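Long-range contacts in mobilization protein A (Pseudomonas aeruginosa, PDB 2NS6), which nicks one strand of plasmid DNA at the origin of transfer, as the relaxase of the relaxosome, and unwinds the DNA locally during conjugation: residues Glu37-Ser43 against Tyr106-Ala112; Lys72-Leu78 against Pro118-Ile124; Ala101-Pro105 against Thr156-Lys160. All coordinates share one frame; numbering follows the deposited sequence.

Contact 1: residues Glu37-Ser43 against Tyr106-Ala112; sequences EVLHAES and YTLAIHA. With MN (manganese (II) ion), chain B.
Three groups grip the carboxylate of Glu42, two of them on OE2: Tyr106 OH donates to Glu42 OE1 at 2.8 Å, while His40 NE2, two residues back on Glu42's own strand (3.1 Å, 178°), and Ser92 of helix 84-99 bond Glu42 OE2. Glu42 OE1 and OE2 receive the Tyr106 and His40 hydrogens on their anti lone pairs, and OE2 lies in the plane of the His40 ring, so the group is held against rotation. With chi1 at 67°, the Glu42 chain leans across Leu108, CG to CG 3.4 Å. On the other face of the sheet the hydroxyls of Ser43 and Thr107 meet, OG to OG1 2.6 Å.

The backbones pair antiparallel. Glu42 and Leu108 exchange two hydrogen bonds, and Ile110 N donates to His40 O at 2.7 Å. Between Val38 and His40 the register slips by one residue, a beta bulge at whose Leu39 the N-H goes to Ile110 O; beyond it Glu37 O takes that of Ala112. There Glu37 lays its CG over one face of the His111 ring, 4.1 Å from the centroid, while its OE1 accepts from a water that is itself a ligand of the manganese. His111 ND1 binds the metal at 2.4 Å, and NE2 is tied to Ile25 O. A bulged edge strand thus borders the three-histidine metal site of a MobA-family relaxase.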
# COMPACT_ATOMS: atom_id res chain seq x y z
N GLU A 37 12.35 0.72 -14.31
CA GLU A 37 10.91 0.53 -14.36
C GLU A 37 10.19 1.35 -13.27
O GLU A 37 9.01 1.66 -13.40
CB GLU A 37 10.59 -0.96 -14.22
CG GLU A 37 9.11 -1.28 -14.14
CD GLU A 37 8.36 -0.96 -15.42
OE1 GLU A 37 7.12 -1.09 -15.43
OE2 GLU A 37 9.02 -0.57 -16.41
N VAL A 38 10.91 1.72 -12.20
CA VAL A 38 10.31 2.49 -11.11
C VAL A 38 10.50 4.00 -11.23
O VAL A 38 11.62 4.51 -11.22
CB VAL A 38 10.88 2.07 -9.73
CG1 VAL A 38 10.12 2.81 -8.61
CG2 VAL A 38 10.74 0.58 -9.55
N LEU A 39 9.38 4.71 -11.34
CA LEU A 39 9.36 6.16 -11.49
C LEU A 39 9.16 6.89 -10.16
O LEU A 39 9.52 8.07 -10.03
CB LEU A 39 8.22 6.55 -12.44
CG LEU A 39 8.46 6.69 -13.96
CD1 LEU A 39 9.46 5.68 -14.48
CD2 LEU A 39 7.12 6.55 -14.67
N HIS A 40 8.60 6.19 -9.18
CA HIS A 40 8.34 6.76 -7.87
C HIS A 40 7.99 5.69 -6.85
O HIS A 40 7.37 4.68 -7.19
CB HIS A 40 7.17 7.73 -7.94
CG HIS A 40 6.78 8.31 -6.62
ND1 HIS A 40 7.62 9.14 -5.90
CD2 HIS A 40 5.65 8.20 -5.89
CE1 HIS A 40 7.01 9.51 -4.78
NE2 HIS A 40 5.81 8.96 -4.76
N ALA A 41 8.39 5.92 -5.61
CA ALA A 41 8.09 4.99 -4.53
C ALA A 41 7.93 5.79 -3.24
O ALA A 41 8.59 6.81 -3.05
CB ALA A 41 9.22 3.98 -4.38
N GLU A 42 7.03 5.34 -2.37
CA GLU A 42 6.79 5.99 -1.08
C GLU A 42 5.99 5.05 -0.17
O GLU A 42 5.23 4.20 -0.63
CB GLU A 42 6.01 7.30 -1.24
CG GLU A 42 4.56 7.13 -1.73
CD GLU A 42 3.72 8.40 -1.56
OE1 GLU A 42 3.00 8.53 -0.54
OE2 GLU A 42 3.77 9.27 -2.45
N SER A 43 6.19 5.21 1.14
CA SER A 43 5.46 4.43 2.13
C SER A 43 4.98 5.45 3.14
O SER A 43 5.40 6.61 3.10
CB SER A 43 6.38 3.40 2.82
OG SER A 43 6.87 2.44 1.89
N TYR A 106 1.63 1.43 4.57
CA TYR A 106 1.55 1.07 3.16
C TYR A 106 2.84 1.43 2.46
O TYR A 106 3.64 2.20 2.98
CB TYR A 106 0.40 1.82 2.48
CG TYR A 106 0.69 3.29 2.20
CD1 TYR A 106 1.39 3.69 1.06
CD2 TYR A 106 0.32 4.27 3.11
CE1 TYR A 106 1.70 5.03 0.83
CE2 TYR A 106 0.62 5.61 2.90
CZ TYR A 106 1.31 5.99 1.77
OH TYR A 106 1.64 7.31 1.59
N THR A 107 3.01 0.84 1.28
CA THR A 107 4.15 1.10 0.42
C THR A 107 3.57 1.09 -0.99
O THR A 107 2.78 0.20 -1.34
CB THR A 107 5.24 0.01 0.53
OG1 THR A 107 5.84 0.05 1.83
CG2 THR A 107 6.32 0.22 -0.51
N LEU A 108 3.91 2.10 -1.78
CA LEU A 108 3.41 2.16 -3.14
C LEU A 108 4.55 2.50 -4.08
O LEU A 108 5.54 3.11 -3.70
CB LEU A 108 2.31 3.22 -3.27
CG LEU A 108 2.68 4.71 -3.23
CD1 LEU A 108 3.06 5.18 -4.62
CD2 LEU A 108 1.49 5.52 -2.73
N ALA A 109 4.40 2.09 -5.33
CA ALA A 109 5.41 2.37 -6.31
C ALA A 109 4.70 2.64 -7.62
O ALA A 109 3.65 2.04 -7.90
CB ALA A 109 6.36 1.17 -6.43
N ILE A 110 5.24 3.55 -8.41
CA ILE A 110 4.67 3.88 -9.72
C ILE A 110 5.61 3.24 -10.75
O ILE A 110 6.83 3.39 -10.65
CB ILE A 110 4.62 5.42 -9.97
CG1 ILE A 110 3.50 6.05 -9.14
CG2 ILE A 110 4.43 5.71 -11.46
CD1 ILE A 110 3.46 7.58 -9.17
N HIS A 111 5.05 2.54 -11.72
CA HIS A 111 5.84 1.88 -12.76
C HIS A 111 5.63 2.44 -14.16
O HIS A 111 4.55 2.93 -14.50
CB HIS A 111 5.53 0.38 -12.78
CG HIS A 111 6.16 -0.39 -11.67
ND1 HIS A 111 5.94 -1.74 -11.48
CD2 HIS A 111 7.02 -0.01 -10.69
CE1 HIS A 111 6.65 -2.15 -10.44
NE2 HIS A 111 7.31 -1.12 -9.94
N ALA A 112 6.67 2.36 -14.99
CA ALA A 112 6.59 2.84 -16.36
C ALA A 112 6.29 1.67 -17.30
O ALA A 112 7.17 1.24 -18.05
CB ALA A 112 7.91 3.50 -16.77
MN MN B . 4.36 -3.11 -12.59
O HOH W 1 5.69 -3.11 -14.56

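Contact 2: residues Lys72-Leu78 against Pro118-Ile124; sequences KEVEFAL and PHCHLMI. With MN (manganese (II) ion), chain B.
Seven backbone hydrogen bonds join Lys72-Leu78 to Pro118-Ile124, in pairs at Lys72/Ile124, Val74/Leu122 and Phe76/Cys120, with a last one from Leu78 N to Pro118 O at 2.8 Å. The strands run antiparallel at 159°. The bond from Phe76 N to Cys120 O is the longest of the set, at 3.2 Å.

Apolar packing fills the face carrying Val74, Phe76, Cys120 and Leu122. Cys120 CB sits over the Phe76 ring, 3.7 Å from its centroid, while SG approaches the same ring obliquely, at 4.1 Å from the centroid. Chi1 of 45° swings the phenyl group beneath Cys120, and Leu122 CB meets its edge. Phe94 packs edge-to-face on the ring, and Trp172 also touches it.

The face carrying Glu73, Glu75, His119 and His121 holds two of the three histidines of the manganese site of this relaxase: His119 NE2 binds the metal at 2.3 Å and His121 NE2 at 2.4 Å, with His111 of the neighbouring strand 106-113 as third histidine. Asn117 O bonds His119 ND1.

Carboxylates flank these imidazoles without bonding them. Glu75 runs alongside His121, its CG over one ring face and its OE1 3.3 Å from CE1. Glu73 OE2 instead makes a salt bridge to Lys21.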
# COMPACT_ATOMS: atom_id res chain seq x y z
N LYS A 72 -2.84 -6.22 1.50
CA LYS A 72 -3.84 -6.15 0.45
C LYS A 72 -3.16 -5.36 -0.67
O LYS A 72 -2.85 -4.18 -0.52
CB LYS A 72 -5.07 -5.38 0.95
CG LYS A 72 -6.22 -5.25 -0.05
CD LYS A 72 -6.89 -6.59 -0.32
CE LYS A 72 -8.12 -6.45 -1.19
NZ LYS A 72 -9.26 -5.80 -0.45
N GLU A 73 -2.92 -6.04 -1.79
CA GLU A 73 -2.26 -5.42 -2.93
C GLU A 73 -3.28 -4.84 -3.89
O GLU A 73 -4.20 -5.53 -4.34
CB GLU A 73 -1.42 -6.46 -3.66
CG GLU A 73 -0.85 -6.00 -5.00
CD GLU A 73 0.15 -6.98 -5.56
OE1 GLU A 73 -0.19 -8.18 -5.67
OE2 GLU A 73 1.28 -6.56 -5.89
N VAL A 74 -3.12 -3.57 -4.22
CA VAL A 74 -4.02 -2.90 -5.14
C VAL A 74 -3.22 -2.42 -6.35
O VAL A 74 -2.09 -1.95 -6.20
CB VAL A 74 -4.70 -1.69 -4.47
CG1 VAL A 74 -5.71 -1.06 -5.42
CG2 VAL A 74 -5.40 -2.11 -3.18
N GLU A 75 -3.81 -2.56 -7.53
CA GLU A 75 -3.15 -2.13 -8.77
C GLU A 75 -4.08 -1.28 -9.62
O GLU A 75 -5.23 -1.67 -9.87
CB GLU A 75 -2.68 -3.32 -9.60
CG GLU A 75 -1.69 -2.92 -10.69
CD GLU A 75 -1.16 -4.11 -11.49
OE1 GLU A 75 -0.91 -5.17 -10.88
OE2 GLU A 75 -0.98 -3.96 -12.71
N PHE A 76 -3.60 -0.13 -10.06
CA PHE A 76 -4.43 0.75 -10.88
C PHE A 76 -3.62 1.49 -11.94
O PHE A 76 -2.49 1.91 -11.70
CB PHE A 76 -5.18 1.75 -9.99
CG PHE A 76 -4.35 2.39 -8.92
CD1 PHE A 76 -4.00 1.69 -7.77
CD2 PHE A 76 -3.89 3.70 -9.07
CE1 PHE A 76 -3.22 2.29 -6.78
CE2 PHE A 76 -3.11 4.30 -8.08
CZ PHE A 76 -2.77 3.59 -6.94
N ALA A 77 -4.21 1.63 -13.13
CA ALA A 77 -3.55 2.32 -14.23
C ALA A 77 -3.58 3.82 -13.98
O ALA A 77 -4.52 4.33 -13.36
CB ALA A 77 -4.26 1.99 -15.55
N LEU A 78 -2.56 4.53 -14.46
CA LEU A 78 -2.46 5.98 -14.30
C LEU A 78 -2.72 6.69 -15.64
O LEU A 78 -2.31 6.21 -16.69
CB LEU A 78 -1.07 6.35 -13.78
CG LEU A 78 -0.71 5.91 -12.35
CD1 LEU A 78 0.77 6.11 -12.11
CD2 LEU A 78 -1.53 6.71 -11.34
N PRO A 118 1.51 3.56 -17.74
CA PRO A 118 2.00 3.84 -16.39
C PRO A 118 1.00 3.28 -15.39
O PRO A 118 -0.21 3.45 -15.57
CB PRO A 118 2.05 5.37 -16.35
CG PRO A 118 2.29 5.74 -17.78
CD PRO A 118 1.36 4.80 -18.51
N HIS A 119 1.48 2.61 -14.36
CA HIS A 119 0.58 2.04 -13.35
C HIS A 119 1.17 2.11 -11.95
O HIS A 119 2.38 2.34 -11.77
CB HIS A 119 0.22 0.59 -13.71
CG HIS A 119 1.41 -0.29 -13.93
ND1 HIS A 119 2.18 -0.21 -15.07
CD2 HIS A 119 1.98 -1.24 -13.15
CE1 HIS A 119 3.17 -1.08 -14.99
NE2 HIS A 119 3.07 -1.72 -13.83
N CYS A 120 0.32 1.90 -10.95
CA CYS A 120 0.74 1.96 -9.56
C CYS A 120 0.47 0.69 -8.76
O CYS A 120 -0.63 0.15 -8.81
CB CYS A 120 0.05 3.15 -8.88
SG CYS A 120 0.46 3.34 -7.13
N HIS A 121 1.47 0.21 -8.03
CA HIS A 121 1.30 -0.98 -7.19
C HIS A 121 1.24 -0.43 -5.76
O HIS A 121 2.08 0.36 -5.37
CB HIS A 121 2.49 -1.93 -7.33
CG HIS A 121 2.56 -2.64 -8.64
ND1 HIS A 121 1.95 -3.85 -8.87
CD2 HIS A 121 3.16 -2.29 -9.81
CE1 HIS A 121 2.18 -4.23 -10.12
NE2 HIS A 121 2.91 -3.30 -10.71
N LEU A 122 0.24 -0.85 -5.00
CA LEU A 122 0.11 -0.35 -3.64
C LEU A 122 -0.24 -1.47 -2.67
O LEU A 122 -1.26 -2.14 -2.82
CB LEU A 122 -0.96 0.76 -3.60
CG LEU A 122 -1.39 1.52 -2.35
CD1 LEU A 122 -2.65 0.89 -1.83
CD2 LEU A 122 -0.30 1.57 -1.29
N MET A 123 0.64 -1.71 -1.70
CA MET A 123 0.37 -2.74 -0.72
C MET A 123 0.00 -2.09 0.59
O MET A 123 0.69 -1.18 1.07
CB MET A 123 1.55 -3.71 -0.58
CG MET A 123 2.93 -3.10 -0.63
SD MET A 123 4.26 -4.32 -1.02
CE MET A 123 4.31 -5.33 0.50
N ILE A 124 -1.12 -2.54 1.14
CA ILE A 124 -1.66 -2.02 2.39
C ILE A 124 -1.70 -3.05 3.48
O ILE A 124 -2.23 -4.15 3.30
CB ILE A 124 -3.10 -1.55 2.18
CG1 ILE A 124 -3.17 -0.66 0.94
CG2 ILE A 124 -3.59 -0.81 3.41
CD1 ILE A 124 -4.56 -0.14 0.66
MN MN B . 4.36 -3.11 -12.59
O HOH W 1 5.69 -3.11 -14.56

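Contact 3: residues Ala101-Pro105 against Thr156-Lys160; sequences AERLP and TEALK
Neither Ala101-Pro105 nor Thr156-Lys160 is a helix or strand, and their backbones stay well apart, the nearest CA atoms being those of Glu102 and Thr156 at 8.2 Å. Residues Glu157 to Lys160 form a type I beta turn, closed by a bond from Lys160 N to Glu157 O, and Thr156 opens it with an ST turn in which its OG1 accepts from Ala158 N at 3.2 Å. The contact therefore joins two loops by side chains alone: one connects helix 84-99 to strand 106-113, and the other leads towards helix 164-181.

A single polar bond crosses between them. Thr156 OG1 donates to Glu102 OE1 at 2.6 Å, on the syn side of the carboxylate and 20° out of its plane. The hydroxyl thus serves two partners, giving its proton to the other loop and receiving the N-H of Ala158 from its own. Placing OG1 anti to the backbone N (chi1 -179°) turns Thr156 CG2 to the apolar side of the contact, where it meets Leu104.

Leu104 reaches in two directions with its two methyl branches. One, CD1, comes within 4.4 Å of Leu159 CD1, a looser touch, and both leucines also rest on Ile124 of strand 117-124. The Leu104 and Thr156 side chains cross at about a right angle, with Leu104 CD2 3.7 Å from Thr156 CG2.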
# COMPACT_ATOMS: atom_id res chain seq x y z
N ALA A 101 -7.42 7.34 7.14
CA ALA A 101 -8.31 7.39 8.29
C ALA A 101 -7.72 6.60 9.46
O ALA A 101 -7.54 7.13 10.55
CB ALA A 101 -9.66 6.81 7.90
N GLU A 102 -7.41 5.33 9.21
CA GLU A 102 -6.88 4.43 10.23
C GLU A 102 -5.37 4.28 10.24
O GLU A 102 -4.84 3.40 10.93
CB GLU A 102 -7.52 3.05 10.06
CG GLU A 102 -9.03 3.07 10.10
CD GLU A 102 -9.63 1.68 10.10
OE1 GLU A 102 -9.68 1.04 9.04
OE2 GLU A 102 -10.05 1.23 11.18
N ARG A 103 -4.68 5.14 9.50
CA ARG A 103 -3.22 5.10 9.39
C ARG A 103 -2.67 3.70 9.21
O ARG A 103 -1.89 3.19 10.03
CB ARG A 103 -2.57 5.77 10.59
CG ARG A 103 -2.77 7.25 10.56
CD ARG A 103 -1.93 7.94 11.60
NE ARG A 103 -2.03 9.39 11.47
CZ ARG A 103 -2.06 10.21 12.51
NH1 ARG A 103 -2.00 9.71 13.75
NH2 ARG A 103 -2.15 11.52 12.32
N LEU A 104 -3.09 3.08 8.11
CA LEU A 104 -2.65 1.74 7.75
C LEU A 104 -1.29 1.86 7.07
O LEU A 104 -1.14 2.61 6.10
CB LEU A 104 -3.66 1.10 6.79
CG LEU A 104 -5.12 1.08 7.24
CD1 LEU A 104 -6.00 0.56 6.11
CD2 LEU A 104 -5.28 0.22 8.47
N PRO A 105 -0.27 1.15 7.57
CA PRO A 105 1.03 1.26 6.92
C PRO A 105 0.88 0.81 5.47
O PRO A 105 0.07 -0.07 5.17
CB PRO A 105 1.91 0.30 7.72
CG PRO A 105 1.28 0.36 9.11
CD PRO A 105 -0.19 0.32 8.79
N THR A 156 -7.84 -4.15 10.97
CA THR A 156 -8.99 -3.44 10.45
C THR A 156 -9.78 -4.34 9.52
O THR A 156 -9.22 -5.20 8.84
CB THR A 156 -8.62 -2.16 9.69
OG1 THR A 156 -9.82 -1.52 9.23
CG2 THR A 156 -7.74 -2.48 8.49
N GLU A 157 -11.10 -4.16 9.51
CA GLU A 157 -11.96 -4.96 8.66
C GLU A 157 -12.45 -4.15 7.46
O GLU A 157 -13.17 -4.66 6.61
CB GLU A 157 -13.19 -5.44 9.44
CG GLU A 157 -12.88 -6.08 10.79
CD GLU A 157 -11.96 -7.26 10.69
OE1 GLU A 157 -12.27 -8.19 9.91
OE2 GLU A 157 -10.92 -7.27 11.38
N ALA A 158 -12.04 -2.89 7.40
CA ALA A 158 -12.47 -1.99 6.33
C ALA A 158 -12.22 -2.44 4.89
O ALA A 158 -12.91 -2.00 3.98
CB ALA A 158 -11.85 -0.60 6.55
N LEU A 159 -11.23 -3.30 4.68
CA LEU A 159 -10.92 -3.77 3.33
C LEU A 159 -11.56 -5.11 2.95
O LEU A 159 -11.32 -5.61 1.86
CB LEU A 159 -9.40 -3.88 3.16
CG LEU A 159 -8.58 -2.61 2.89
CD1 LEU A 159 -9.06 -1.45 3.73
CD2 LEU A 159 -7.12 -2.93 3.14
N LYS A 160 -12.38 -5.67 3.84
CA LYS A 160 -13.01 -6.96 3.57
C LYS A 160 -14.42 -6.93 2.95
O LYS A 160 -14.80 -7.85 2.24
CB LYS A 160 -13.06 -7.81 4.86
CG LYS A 160 -11.70 -8.27 5.41
CD LYS A 160 -11.85 -9.16 6.65
CE LYS A 160 -10.50 -9.48 7.29
NZ LYS A 160 -10.61 -10.25 8.58

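Overall arrangement
Contacts 1 and 2 belong to the same five-stranded antiparallel sheet and lie side by side, their centres 9 Å apart. Strands 106-113 and 117-124 follow one another in the chain and pair directly: His111 N lies 2.7 Å from His119 O, and Ala109 O 2.8 Å from His121 N, both probable hydrogen bonds. This pairing brings the contact 1 histidine beside the two of contact 2 around one manganese, and the His121 side chain lies about 6 Å from that of Tyr24, the probable nucleophile. Contact 3, centred about 16 Å from contact 2 and 20 Å from contact 1, stands apart from these sites but reaches the sheet where Leu104 CD1 packs 3.9 Å from Ile124 CG2.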